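Local coordinates for protein dehalogenase (Rhodospirillaceae, PDB 6A41) that probably acts as a halohydrin dehalogenase, expelling halide from vicinal haloalcohols to form epoxides, on a Rossmann fold related to short-chain dehydrogenases, at residues A[6-11]-A[79-84]; A[11-16]-A[37-42]. All coordinates share one frame; numbering follows the deposited sequence.

Contact 1: residues A[6-11]-A[79-84]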
loop_
_atom_site.group_PDB
_atom_site.type_symbol
_atom_site.label_atom_id
_atom_site.label_comp_id
_atom_site.label_asym_id
_atom_site.label_seq_id
_atom_site.Cartn_x
_atom_site.Cartn_y
_atom_site.Cartn_z
ATOM N N ARG A 6 -4.622 18.758 -27.131
ATOM C CA ARG A 6 -4.745 18.937 -25.674
ATOM C C ARG A 6 -3.808 20.053 -25.270
ATOM O O ARG A 6 -2.648 20.018 -25.684
ATOM C CB ARG A 6 -4.405 17.640 -24.896
ATOM C CG ARG A 6 -5.358 16.470 -25.137
ATOM C CD ARG A 6 -6.754 16.791 -24.576
ATOM N NE ARG A 6 -7.731 15.788 -25.021
ATOM C CZ ARG A 6 -8.598 15.942 -26.020
ATOM N NH1 ARG A 6 -8.643 17.049 -26.749
ATOM N NH2 ARG A 6 -9.415 14.944 -26.328
ATOM N N VAL A 7 -4.283 20.968 -24.450
ATOM C CA VAL A 7 -3.488 22.071 -23.907
ATOM C C VAL A 7 -2.970 21.611 -22.533
ATOM O O VAL A 7 -3.819 21.335 -21.607
ATOM C CB VAL A 7 -4.349 23.387 -23.734
ATOM C CG1 VAL A 7 -3.519 24.488 -23.106
ATOM C CG2 VAL A 7 -4.910 23.795 -25.096
ATOM N N ILE A 8 -1.634 21.505 -22.429
ATOM C CA ILE A 8 -0.984 21.015 -21.223
ATOM C C ILE A 8 -0.168 22.156 -20.618
ATOM O O ILE A 8 0.712 22.673 -21.291
ATOM C CB ILE A 8 -0.096 19.848 -21.565
ATOM C CG1 ILE A 8 -1.038 18.785 -22.118
ATOM C CG2 ILE A 8 0.606 19.312 -20.335
ATOM C CD1 ILE A 8 -0.424 17.532 -22.437
ATOM N N LEU A 9 -0.403 22.499 -19.362
ATOM C CA LEU A 9 0.419 23.504 -18.709
ATOM C C LEU A 9 1.402 22.786 -17.807
ATOM O O LEU A 9 0.983 22.020 -16.932
ATOM C CB LEU A 9 -0.555 24.317 -17.822
ATOM C CG LEU A 9 0.125 25.250 -16.876
ATOM C CD1 LEU A 9 1.017 26.188 -17.671
ATOM C CD2 LEU A 9 -0.979 25.981 -16.034
ATOM N N ILE A 10 2.693 22.998 -17.962
ATOM C CA ILE A 10 3.685 22.355 -17.165
ATOM C C ILE A 10 4.356 23.479 -16.308
ATOM O O ILE A 10 4.761 24.515 -16.831
ATOM C CB ILE A 10 4.773 21.722 -18.005
ATOM C CG1 ILE A 10 4.198 20.720 -19.065
ATOM C CG2 ILE A 10 5.811 20.991 -17.112
ATOM C CD1 ILE A 10 5.193 20.229 -20.104
ATOM N N THR A 11 4.406 23.312 -15.015
ATOM C CA THR A 11 5.048 24.256 -14.147
ATOM C C THR A 11 6.537 23.963 -13.962
ATOM O O THR A 11 7.044 22.883 -14.209
ATOM C CB THR A 11 4.398 24.306 -12.753
ATOM O OG1 THR A 11 4.523 23.029 -12.096
ATOM C CG2 THR A 11 2.932 24.607 -12.897
ATOM N N ALA A 79 -4.789 19.806 -19.141
ATOM C CA ALA A 79 -4.032 19.157 -18.108
ATOM C C ALA A 79 -3.052 20.083 -17.418
ATOM O O ALA A 79 -2.371 20.931 -18.109
ATOM C CB ALA A 79 -3.199 18.023 -18.729
ATOM N N LEU A 80 -3.021 20.000 -16.104
ATOM C CA LEU A 80 -2.014 20.660 -15.295
ATOM C C LEU A 80 -0.970 19.647 -14.874
ATOM O O LEU A 80 -1.309 18.667 -14.146
ATOM C CB LEU A 80 -2.596 21.349 -14.097
ATOM C CG LEU A 80 -1.695 21.868 -12.955
ATOM C CD1 LEU A 80 -0.811 22.976 -13.562
ATOM C CD2 LEU A 80 -2.496 22.393 -11.793
ATOM N N VAL A 81 0.281 19.892 -15.196
ATOM C CA VAL A 81 1.337 19.058 -14.684
ATOM C C VAL A 81 2.062 19.837 -13.610
ATOM O O VAL A 81 2.782 20.857 -13.931
ATOM C CB VAL A 81 2.306 18.656 -15.822
ATOM C CG1 VAL A 81 3.473 17.897 -15.277
ATOM C CG2 VAL A 81 1.599 17.869 -16.899
ATOM N N ASN A 82 1.827 19.491 -12.358
ATOM C CA ASN A 82 2.429 20.214 -11.246
ATOM C C ASN A 82 3.829 19.566 -11.050
ATOM O O ASN A 82 3.916 18.553 -10.425
ATOM C CB ASN A 82 1.641 20.047 -9.989
ATOM C CG ASN A 82 0.451 21.002 -9.834
ATOM O OD1 ASN A 82 -0.634 20.554 -9.465
ATOM N ND2 ASN A 82 0.701 22.236 -9.895
ATOM N N ASN A 83 4.862 20.169 -11.607
ATOM C CA ASN A 83 6.218 19.724 -11.629
ATOM C C ASN A 83 6.989 20.506 -10.550
ATOM O O ASN A 83 7.386 21.614 -10.724
ATOM C CB ASN A 83 6.752 19.913 -13.027
ATOM C CG ASN A 83 8.219 19.606 -13.142
ATOM O OD1 ASN A 83 8.666 18.468 -12.857
ATOM N ND2 ASN A 83 8.982 20.566 -13.584
ATOM N N ASP A 84 7.048 19.919 -9.366
ATOM C CA ASP A 84 7.503 20.567 -8.149
ATOM C C ASP A 84 8.729 19.827 -7.613
ATOM O O ASP A 84 8.753 18.589 -7.569
ATOM C CB ASP A 84 6.354 20.596 -7.106
ATOM C CG ASP A 84 5.079 21.146 -7.727
ATOM O OD1 ASP A 84 5.056 22.342 -8.037
ATOM O OD2 ASP A 84 4.148 20.335 -7.981
HETATM O O HOH W 1 3.356 23.227 -9.610
#

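Contact 2: residues A[11-16]-A[37-42]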
loop_
_atom_site.group_PDB
_atom_site.type_symbol
_atom_site.label_atom_id
_atom_site.label_comp_id
_atom_site.label_asym_id
_atom_site.label_seq_id
_atom_site.Cartn_x
_atom_site.Cartn_y
_atom_site.Cartn_z
ATOM N N THR A 11 4.406 23.312 -15.015
ATOM C CA THR A 11 5.048 24.256 -14.147
ATOM C C THR A 11 6.537 23.963 -13.962
ATOM O O THR A 11 7.044 22.883 -14.209
ATOM C CB THR A 11 4.398 24.306 -12.753
ATOM O OG1 THR A 11 4.523 23.029 -12.096
ATOM C CG2 THR A 11 2.932 24.607 -12.897
ATOM N N ASN A 12 7.243 24.972 -13.485
ATOM C CA ASN A 12 8.677 24.890 -13.171
ATOM C C ASN A 12 9.434 24.093 -14.201
ATOM O O ASN A 12 10.248 23.177 -13.883
ATOM C CB ASN A 12 8.814 24.366 -11.758
ATOM C CG ASN A 12 8.036 25.154 -10.725
ATOM O OD1 ASN A 12 8.294 26.354 -10.511
ATOM N ND2 ASN A 12 7.041 24.551 -10.145
ATOM N N VAL A 13 9.229 24.439 -15.470
ATOM C CA VAL A 13 9.642 23.561 -16.543
ATOM C C VAL A 13 11.146 23.342 -16.679
ATOM O O VAL A 13 11.589 22.326 -17.289
ATOM C CB VAL A 13 9.084 24.029 -17.903
ATOM C CG1 VAL A 13 9.888 25.147 -18.520
ATOM C CG2 VAL A 13 8.916 22.899 -18.876
ATOM N N GLU A 14 11.926 24.244 -16.114
ATOM C CA GLU A 14 13.339 24.068 -16.054
ATOM C C GLU A 14 13.791 23.113 -15.015
ATOM O O GLU A 14 14.941 22.774 -15.039
ATOM C CB GLU A 14 14.122 25.444 -15.916
ATOM C CG GLU A 14 13.943 26.328 -17.101
ATOM C CD GLU A 14 14.464 25.678 -18.360
ATOM O OE1 GLU A 14 15.662 25.286 -18.423
ATOM O OE2 GLU A 14 13.698 25.552 -19.340
ATOM N N LYS A 15 12.936 22.615 -14.149
ATOM C CA LYS A 15 13.323 21.631 -13.139
ATOM C C LYS A 15 12.762 20.277 -13.490
ATOM O O LYS A 15 11.802 20.160 -14.262
ATOM C CB LYS A 15 12.689 21.995 -11.801
ATOM C CG LYS A 15 13.372 23.209 -11.193
ATOM C CD LYS A 15 12.601 23.678 -10.001
ATOM C CE LYS A 15 13.171 23.236 -8.695
ATOM N NZ LYS A 15 14.567 23.633 -8.411
ATOM N N PHE A 16 13.335 19.298 -12.837
ATOM C CA PHE A 16 12.753 17.935 -12.651
ATOM C C PHE A 16 12.209 17.360 -13.981
ATOM O O PHE A 16 13.006 17.132 -14.887
ATOM C CB PHE A 16 11.633 18.065 -11.556
ATOM C CG PHE A 16 11.208 16.753 -10.878
ATOM C CD1 PHE A 16 11.963 15.556 -10.989
ATOM C CD2 PHE A 16 10.111 16.756 -10.078
ATOM C CE1 PHE A 16 11.557 14.400 -10.376
ATOM C CE2 PHE A 16 9.733 15.630 -9.397
ATOM C CZ PHE A 16 10.443 14.470 -9.517
ATOM N N PRO A 37 10.002 30.163 -13.038
ATOM C CA PRO A 37 10.434 31.428 -12.455
ATOM C C PRO A 37 11.383 32.211 -13.286
ATOM O O PRO A 37 11.488 33.393 -13.100
ATOM C CB PRO A 37 11.205 31.014 -11.190
ATOM C CG PRO A 37 10.614 29.732 -10.881
ATOM C CD PRO A 37 10.298 29.037 -12.150
ATOM N N SER A 38 12.101 31.605 -14.186
ATOM C CA SER A 38 13.012 32.342 -15.052
ATOM C C SER A 38 12.359 33.023 -16.226
ATOM O O SER A 38 12.949 33.878 -16.803
ATOM C CB SER A 38 14.107 31.460 -15.573
ATOM O OG SER A 38 13.719 30.530 -16.541
ATOM N N PHE A 39 11.126 32.656 -16.550
ATOM C CA PHE A 39 10.424 33.144 -17.700
ATOM C C PHE A 39 9.915 34.628 -17.627
ATOM O O PHE A 39 9.307 35.086 -18.596
ATOM C CB PHE A 39 9.290 32.199 -18.121
ATOM C CG PHE A 39 9.741 30.868 -18.656
ATOM C CD1 PHE A 39 11.080 30.561 -18.881
ATOM C CD2 PHE A 39 8.837 29.901 -18.936
ATOM C CE1 PHE A 39 11.476 29.380 -19.404
ATOM C CE2 PHE A 39 9.256 28.680 -19.410
ATOM C CZ PHE A 39 10.548 28.440 -19.692
ATOM N N ASP A 40 10.145 35.362 -16.545
ATOM C CA ASP A 40 10.061 36.842 -16.635
ATOM C C ASP A 40 11.161 37.410 -17.521
ATOM O O ASP A 40 11.066 38.563 -17.940
ATOM C CB ASP A 40 9.974 37.544 -15.262
ATOM C CG ASP A 40 11.100 37.202 -14.338
ATOM O OD1 ASP A 40 12.009 36.364 -14.670
ATOM O OD2 ASP A 40 11.006 37.764 -13.204
ATOM N N THR A 41 12.170 36.611 -17.826
ATOM C CA THR A 41 13.251 37.039 -18.680
ATOM C C THR A 41 13.104 36.562 -20.143
ATOM O O THR A 41 13.075 35.389 -20.386
ATOM C CB THR A 41 14.528 36.565 -18.113
ATOM O OG1 THR A 41 14.582 37.010 -16.760
ATOM C CG2 THR A 41 15.684 37.007 -18.878
ATOM N N PRO A 42 13.078 37.513 -21.115
ATOM C CA PRO A 42 12.945 37.158 -22.520
ATOM C C PRO A 42 13.965 36.135 -22.967
ATOM O O PRO A 42 13.575 35.189 -23.646
ATOM C CB PRO A 42 13.071 38.497 -23.284
ATOM C CG PRO A 42 12.608 39.470 -22.272
ATOM C CD PRO A 42 13.130 38.977 -20.950
#

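Contact 1: residues A[6-11]-A[79-84]
Leu9 is held to strand 79-83 through both its N-H and its C=O: its N donates to Ala79 O (2.8 Å), and Val81 N donates to Leu9 O over the same distance in an almost straight bond (177°). Ala79 N to Val7 O and Thr11 N to Val81 O continue the parallel pairing of strands 7-10 and 79-83. Packing is tight on both faces of the pair. Ile8 CG2 meets Val81 CG2 at 3.9 Å, with helix 214-225 against Ala79 and Val81. On the opposite face Leu9 and Leu80 lie side by side, CD2 to CD1 3.9 Å, each with CG anti to its backbone N (chi1 170° and 168°). These are the first and fourth strands of the parallel Rossmann sheet, adjacent at its middle, and strand 7-10 continues into the loop where cofactor-dependent relatives bind the nucleotide. Past Ile10 the fit turns polar. Thr11 OG1 takes the N-H of Asn83 (2.9 Å), while Asn83 ND2, with its partner in the amide plane, donates to Thr11 O (3.1 Å) and also to Lys15 O. Beyond this double link a water bridges Thr11 OG1 (2.8 Å), Asn82 ND2 and Asp84 OD1. At the other end Arg6 is partly exposed, its guanidinium leading off to a salt bridge with Asp227.

Contact 2: residues A[11-16]-A[37-42]
Val13 meets Phe39 through one methyl: CG1 sits 3.6 Å from CZ and 3.7 Å from CE2, at the far end of the ring, and the two side chains cross at about a right angle. Chi1 of 81° puts CG1 between the backbone N and the carbonyl carbon, and it is this methyl that reaches the ring. Glu14 borders the same ring, its OE2 4.3 Å from Phe39 CZ, and its CG comes to 4.2 Å from Ser38 OG. On the other flank Asn12 OD1 rests against the Pro37 ring, 3.7 Å from CD, the side chains again crossing steeply. No hydrogen bond joins the two loops, so van der Waals fit carries the direct contact. One shell out, polar groups fix both loops. Asp36 links them: OD1 accepts from Glu14 N, and OD2 pairs with Ser38 OG. His35 bonds Asn12 N through ND1 and pairs with Val13 through the backbone. The carboxylate of Glu14 is turned to His19, and the amide of Asn12 to Asn83. Within 11-16 a type I turn closes with Lys15 N to Asn12 O (2.8 Å), while Asn12 itself has left-handed backbone angles (phi 40°, psi 50°). Within 37-42, Thr41 N bonds Ser38 O (3.0 Å), just before helix 42-51, whose Ala44 packs on Phe39 and whose Tyr48 touches Val13 and Glu14. Loops after the first and second strands, set side by side like this, are the classical place for the dinucleotide in a Rossmann fold. Here Thr11, Phe16 and a glycine two residues on follow the T-x4-F-x-G pattern of halohydrin dehalogenases, replacing the T-G-x3-G-x-G of cofactor-binding short-chain dehydrogenases; Asn12 and Phe16 take two of the glycine positions, consistent with a loop that holds no nucleotide.

In the fold
Contacts 1 and 2 share Thr11, the residue where strand 7-10 gives way to the 11-16 loop, and their centres lie about 13 Å apart. Asn83 connects them further through two hydrogen bonds, its O 3.0 Å from Asn12 ND2 and its ND2 2.9 Å from Lys15 O, so Asn83 ties the 11-16 loop to segment 79-84. Phe16 packs here too, its CD2 3.4 Å from Asp84 O, an oxygen that also receives Arg153 NH2. By the family pattern, Arg153 is probably the arginine of the Ser-Tyr-Arg triad and Phe16 probably lies near the halide site. Contact 1 belongs to the buried sheet, contact 2 to its partly exposed C-terminal edge.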